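Local atomic coordinates of DUF3856 domain-containing protein (Chlorobium tepidum, PDB entry 2HR2), a protein that is of unknown function but, having a TPR-like alpha-alpha superhelix fold, may act by binding a partner molecule. Residues A[20-25]-A[63-68]; A[35-40]-A[53-58]. All coordinates share one frame; numbering follows the deposited sequence. Where two conformers were deposited one is given.

Interaction 1 of 2, residues A[20-25]-A[63-68]; sequences RQLVAG and LAEALA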
loop_
_atom_site.group_PDB
_atom_site.type_symbol
_atom_site.label_atom_id
_atom_site.label_comp_id
_atom_site.label_asym_id
_atom_site.label_seq_id
_atom_site.Cartn_x
_atom_site.Cartn_y
_atom_site.Cartn_z
ATOM N N ARG A 20 -7.380 7.118 7.520
ATOM C CA ARG A 20 -8.561 6.899 8.359
ATOM C C ARG A 20 -9.707 6.351 7.509
ATOM O O ARG A 20 -10.474 5.498 7.961
ATOM C CB ARG A 20 -9.010 8.181 9.075
ATOM C CG ARG A 20 -7.978 8.749 10.036
ATOM C CD ARG A 20 -8.605 9.662 11.086
ATOM N NE ARG A 20 -9.442 10.716 10.514
ATOM C CZ ARG A 20 -8.992 11.846 9.973
ATOM N NH1 ARG A 20 -7.687 12.102 9.879
ATOM N NH2 ARG A 20 -9.861 12.720 9.499
ATOM N N GLN A 21 -9.808 6.842 6.279
ATOM C CA GLN A 21 -10.844 6.402 5.352
ATOM C C GLN A 21 -10.666 4.932 4.938
ATOM O O GLN A 21 -11.650 4.226 4.754
ATOM C CB GLN A 21 -10.893 7.341 4.146
ATOM C CG GLN A 21 -11.467 8.697 4.517
ATOM C CD GLN A 21 -11.249 9.785 3.474
ATOM O OE1 GLN A 21 -10.287 9.762 2.700
ATOM N NE2 GLN A 21 -12.143 10.768 3.476
ATOM N N LEU A 22 -9.423 4.473 4.792
ATOM C CA LEU A 22 -9.161 3.067 4.471
ATOM C C LEU A 22 -9.686 2.185 5.595
ATOM O O LEU A 22 -10.351 1.188 5.342
ATOM C CB LEU A 22 -7.671 2.787 4.272
ATOM C CG LEU A 22 -6.988 3.334 3.013
ATOM C CD1 LEU A 22 -5.469 3.185 3.108
ATOM C CD2 LEU A 22 -7.522 2.657 1.752
ATOM N N VAL A 23 -9.389 2.559 6.836
ATOM C CA VAL A 23 -9.870 1.820 8.005
ATOM C C VAL A 23 -11.398 1.771 8.035
ATOM O O VAL A 23 -11.981 0.751 8.385
ATOM C CB VAL A 23 -9.339 2.457 9.329
ATOM C CG1 VAL A 23 -10.108 1.965 10.561
ATOM C CG2 VAL A 23 -7.844 2.193 9.475
ATOM N N ALA A 24 -12.037 2.875 7.657
ATOM C CA ALA A 24 -13.498 2.976 7.648
ATOM C C ALA A 24 -14.170 2.337 6.432
ATOM O O ALA A 24 -15.387 2.268 6.376
ATOM C CB ALA A 24 -13.910 4.442 7.737
ATOM N N GLY A 25 -13.390 1.890 5.456
ATOM C CA GLY A 25 -13.938 1.280 4.257
ATOM C C GLY A 25 -14.441 2.267 3.214
ATOM O O GLY A 25 -15.153 1.882 2.288
ATOM N N LEU A 63 -3.103 3.918 -1.812
ATOM C CA LEU A 63 -3.908 3.928 -3.031
ATOM C C LEU A 63 -4.186 2.508 -3.516
ATOM O O LEU A 63 -5.300 2.203 -3.932
ATOM C CB LEU A 63 -3.220 4.749 -4.130
ATOM C CG LEU A 63 -3.904 4.856 -5.503
ATOM C CD1 LEU A 63 -5.336 5.361 -5.398
ATOM C CD2 LEU A 63 -3.103 5.762 -6.413
ATOM N N ALA A 64 -3.174 1.649 -3.451
ATOM C CA ALA A 64 -3.314 0.254 -3.871
ATOM C C ALA A 64 -4.342 -0.477 -3.015
ATOM O O ALA A 64 -5.145 -1.250 -3.533
ATOM C CB ALA A 64 -1.971 -0.459 -3.805
ATOM N N GLU A 65 -4.311 -0.232 -1.708
ATOM C CA GLU A 65 -5.276 -0.844 -0.792
ATOM C C GLU A 65 -6.699 -0.396 -1.121
ATOM O O GLU A 65 -7.623 -1.209 -1.110
ATOM C CB GLU A 65 -4.951 -0.494 0.668
ATOM C CG GLU A 65 -5.974 -1.033 1.679
ATOM C CD GLU A 65 -5.644 -0.710 3.143
ATOM O OE1 GLU A 65 -4.499 -0.280 3.447
ATOM O OE2 GLU A 65 -6.550 -0.902 3.992
ATOM N N ALA A 66 -6.872 0.896 -1.392
ATOM C CA ALA A 66 -8.189 1.443 -1.720
ATOM C C ALA A 66 -8.724 0.864 -3.026
ATOM O O ALA A 66 -9.877 0.443 -3.099
ATOM C CB ALA A 66 -8.130 2.954 -1.809
ATOM N N LEU A 67 -7.879 0.847 -4.052
ATOM C CA LEU A 67 -8.263 0.324 -5.358
ATOM C C LEU A 67 -8.575 -1.173 -5.310
ATOM O O LEU A 67 -9.453 -1.654 -6.036
ATOM C CB LEU A 67 -7.167 0.612 -6.382
ATOM C CG LEU A 67 -6.991 2.095 -6.723
ATOM C CD1 LEU A 67 -5.695 2.321 -7.480
ATOM C CD2 LEU A 67 -8.179 2.631 -7.515
ATOM N N ALA A 68 -7.848 -1.905 -4.468
ATOM C CA ALA A 68 -8.100 -3.329 -4.280
ATOM C C ALA A 68 -9.478 -3.500 -3.656
ATOM O O ALA A 68 -10.238 -4.383 -4.051
ATOM C CB ALA A 68 -7.034 -3.944 -3.381
#
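In the alpha-alpha superhelix of this TPR-like protein, the last turn of helix 4-24 leans on helix 52-69 through Leu22, which meets Glu65 and Ala66. The closest CA pair is Leu22 and Ala66, 6.5 Å apart, a spacing consistent with the small alanine side chain. Leu22 divides its two methyls between unlike partners. CD1 lies beside the carboxylate, 3.6 Å from Glu65 OE1, while CD2 packs on Ala66, reaching its CB at 3.6 Å. Glu65 comes across this leucine as an extended arm: CG is anti to the backbone N (chi1 176°), and the straight chain beyond it carries the carboxylate to helix 4-24. Nearer its own helix, Glu65 CG lies 4.0 Å from Leu22 CD2. The segments thus meet by van der Waals contact, apolar at Ala66 and with a carboxylate against methyl and methylene groups at Glu65, and share no hydrogen bond or salt bridge. Ala30 of helix 27-41 also packs on Leu22, and Ser103 and Ser107 of helix 97-114 touch Glu65, whose side chain lies next to a bound glycerol. Without the carboxylate and its methylenes, as with an alanine at Glu65, Leu22 is likely to lose the neighbour beside its CD1 methyl. Just past Leu22 helix 4-24 ends in a Schellman motif, where Gly25, with positive phi, gives its N to Leu22 O at 3.1 Å.

Interaction 2 of 2, residues A[35-40]-A[53-58]; sequences RRAMEI and AGFDAF
Segments 35-40 and 53-58 of helices 27-41 and 52-69 meet at two places: Phe55 points the edge of its ring at Ala37, and Asp56 reaches over to Met38, a selenomethionine in the crystal. The Phe55 ring is carried across by its first torsion, which sets CG anti to the backbone N (chi1 -173°), and it arrives with its outer rim foremost. CE2 stands 3.6 Å from Ala37 O, which lies near the plane of the ring, and CZ is 4.1 Å from Ala37 CB. The ring edge thus faces the carbonyl oxygen, while the Ala37 methyl group sits near CZ, displaced from the ring plane. Phe50, in the loop before helix 52-69, meets the ring edge-to-face; Ala11 and Leu15 of helix 4-24 also touch it, so the ring lies between its own helix and helices 4-24 and 27-41.

The second pair is set at a slant. Met38 and Asp56 have their CA atoms 6.4 Å apart, the closest CA pair across the segments, and the carboxylate uses one oxygen, OD1, to touch Met38 CG at 3.6 Å. The other oxygen, OD2, makes a weak hydrogen bond to His42 NE2. Met38 also touches Cys59 and His60 further along helix 52-69.

Across this interface the aromatic C-H edge meets a carbonyl oxygen, and a methylene meets a carboxylate oxygen. Polar atoms are therefore present on both helices, yet the segments are held together by weakly polar and van der Waals contacts, not by hydrogen bonds or a salt bridge.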
loop_
_atom_site.group_PDB
_atom_site.type_symbol
_atom_site.label_atom_id
_atom_site.label_comp_id
_atom_site.label_asym_id
_atom_site.label_seq_id
_atom_site.Cartn_x
_atom_site.Cartn_y
_atom_site.Cartn_z
ATOM N N ARG A 35 -4.228 10.395 -4.092
ATOM C CA ARG A 35 -3.816 11.081 -5.307
ATOM C C ARG A 35 -3.636 12.568 -5.014
ATOM O O ARG A 35 -2.683 13.189 -5.488
ATOM C CB ARG A 35 -4.842 10.911 -6.422
ATOM C CG ARG A 35 -5.138 9.483 -6.862
ATOM C CD ARG A 35 -6.121 9.522 -8.025
ATOM N NE ARG A 35 -6.992 8.348 -8.127
ATOM C CZ ARG A 35 -6.686 7.189 -8.708
ATOM N NH1 ARG A 35 -5.484 6.970 -9.233
ATOM N NH2 ARG A 35 -7.595 6.221 -8.744
ATOM N N ARG A 36 -4.550 13.134 -4.225
ATOM C CA ARG A 36 -4.480 14.549 -3.870
ATOM C C ARG A 36 -3.221 14.851 -3.055
ATOM O O ARG A 36 -2.587 15.883 -3.255
ATOM C CB ARG A 36 -5.732 14.987 -3.106
ATOM C CG ARG A 36 -5.796 16.496 -2.872
ATOM C CD ARG A 36 -7.174 16.963 -2.406
ATOM N NE ARG A 36 -7.526 16.487 -1.070
ATOM C CZ ARG A 36 -7.086 17.012 0.073
ATOM N NH1 ARG A 36 -6.238 18.032 0.084
ATOM N NH2 ARG A 36 -7.479 16.497 1.231
ATOM N N ALA A 37 -2.860 13.942 -2.154
ATOM C CA ALA A 37 -1.664 14.105 -1.330
ATOM C C ALA A 37 -0.400 14.182 -2.187
ATOM O O ALA A 37 0.485 14.992 -1.911
ATOM C CB ALA A 37 -1.548 12.977 -0.320
HETATM N N MSE A 38 -0.314 13.342 -3.217
HETATM C CA MSE A 38 0.831 13.367 -4.129
HETATM C C MSE A 38 0.837 14.609 -5.003
HETATM O O MSE A 38 1.892 15.200 -5.232
HETATM C CB MSE A 38 0.859 12.128 -5.017
HETATM C CG MSE A 38 1.275 10.879 -4.269
HETATM SE SE MSE A 38 1.328 9.245 -5.377
HETATM C CE MSE A 38 -0.676 8.899 -5.582
ATOM N N GLU A 39 -0.336 14.995 -5.498
ATOM C CA GLU A 39 -0.464 16.191 -6.320
ATOM C C GLU A 39 0.087 17.403 -5.571
ATOM O O GLU A 39 0.813 18.215 -6.149
ATOM C CB GLU A 39 -1.929 16.400 -6.699
ATOM C CG GLU A 39 -2.189 17.528 -7.698
ATOM C CD GLU A 39 -3.626 17.535 -8.221
ATOM O OE1 GLU A 39 -4.432 16.672 -7.794
ATOM O OE2 GLU A 39 -3.947 18.401 -9.067
ATOM N N ILE A 40 -0.238 17.502 -4.283
ATOM C CA ILE A 40 0.239 18.592 -3.436
ATOM C C ILE A 40 1.740 18.488 -3.183
ATOM O O ILE A 40 2.451 19.487 -3.256
ATOM C CB ILE A 40 -0.504 18.620 -2.073
ATOM C CG1 ILE A 40 -1.978 18.973 -2.274
ATOM C CG2 ILE A 40 0.129 19.646 -1.128
ATOM C CD1 ILE A 40 -2.845 18.766 -1.050
ATOM N N ALA A 53 10.438 10.410 -2.235
ATOM C CA ALA A 53 10.452 8.984 -2.544
ATOM C C ALA A 53 9.623 8.184 -1.538
ATOM O O ALA A 53 8.765 7.382 -1.920
ATOM C CB ALA A 53 11.880 8.474 -2.583
ATOM N N GLY A 54 9.883 8.424 -0.254
ATOM C CA GLY A 54 9.161 7.756 0.823
ATOM C C GLY A 54 7.701 8.153 0.894
ATOM O O GLY A 54 6.836 7.300 1.047
ATOM N N PHE A 55 7.426 9.447 0.773
ATOM C CA PHE A 55 6.061 9.936 0.830
ATOM C C PHE A 55 5.216 9.378 -0.314
ATOM O O PHE A 55 4.081 8.957 -0.093
ATOM C CB PHE A 55 6.033 11.460 0.817
ATOM C CG PHE A 55 4.668 12.035 1.035
ATOM C CD1 PHE A 55 4.140 12.121 2.312
ATOM C CD2 PHE A 55 3.910 12.488 -0.032
ATOM C CE1 PHE A 55 2.886 12.647 2.524
ATOM C CE2 PHE A 55 2.649 13.021 0.171
ATOM C CZ PHE A 55 2.136 13.099 1.450
ATOM N N ASP A 56 5.762 9.378 -1.528
ATOM C CA ASP A 56 5.050 8.818 -2.681
ATOM C C ASP A 56 4.795 7.312 -2.498
ATOM O O ASP A 56 3.738 6.802 -2.893
ATOM C CB ASP A 56 5.800 9.096 -3.995
ATOM C CG ASP A 56 5.755 10.572 -4.408
ATOM O OD1 ASP A 56 4.821 11.295 -4.005
ATOM O OD2 ASP A 56 6.654 11.011 -5.155
ATOM N N ALA A 57 5.747 6.611 -1.884
ATOM C CA ALA A 57 5.584 5.184 -1.612
ATOM C C ALA A 57 4.412 4.928 -0.668
ATOM O O ALA A 57 3.628 4.006 -0.878
ATOM C CB ALA A 57 6.860 4.610 -1.022
ATOM N N PHE A 58 4.299 5.754 0.365
ATOM C CA PHE A 58 3.231 5.634 1.349
ATOM C C PHE A 58 1.885 5.892 0.675
ATOM O O PHE A 58 0.918 5.174 0.922
ATOM C CB PHE A 58 3.457 6.631 2.487
ATOM C CG PHE A 58 4.574 6.261 3.443
ATOM C CD1 PHE A 58 5.674 5.494 3.050
ATOM C CD2 PHE A 58 4.558 6.769 4.737
ATOM C CE1 PHE A 58 6.694 5.199 3.941
ATOM C CE2 PHE A 58 5.576 6.480 5.632
ATOM C CZ PHE A 58 6.647 5.694 5.233
#

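Overall arrangement
Helix 52-69 is common to both contacts: interaction 1 joins its 63-68 part to helix 4-24, and interaction 2 joins its 53-58 part to helix 27-41. Since helices 4-24 and 27-41 are consecutive, helix 52-69 packs against both members of the pair that precedes it. The centres of the two contacts are about 15 Å apart, but side chains bridge the interval: Arg35 NH2 lies 3.8 Å from Leu67 CD2, and Met38 CE lies 4.1 Å from Leu63 CD2. No active site is known. The bound glycerol, probably from the crystallisation liquor, is about 3 Å from the Glu65 side chain and thus belongs to the surroundings of interaction 1.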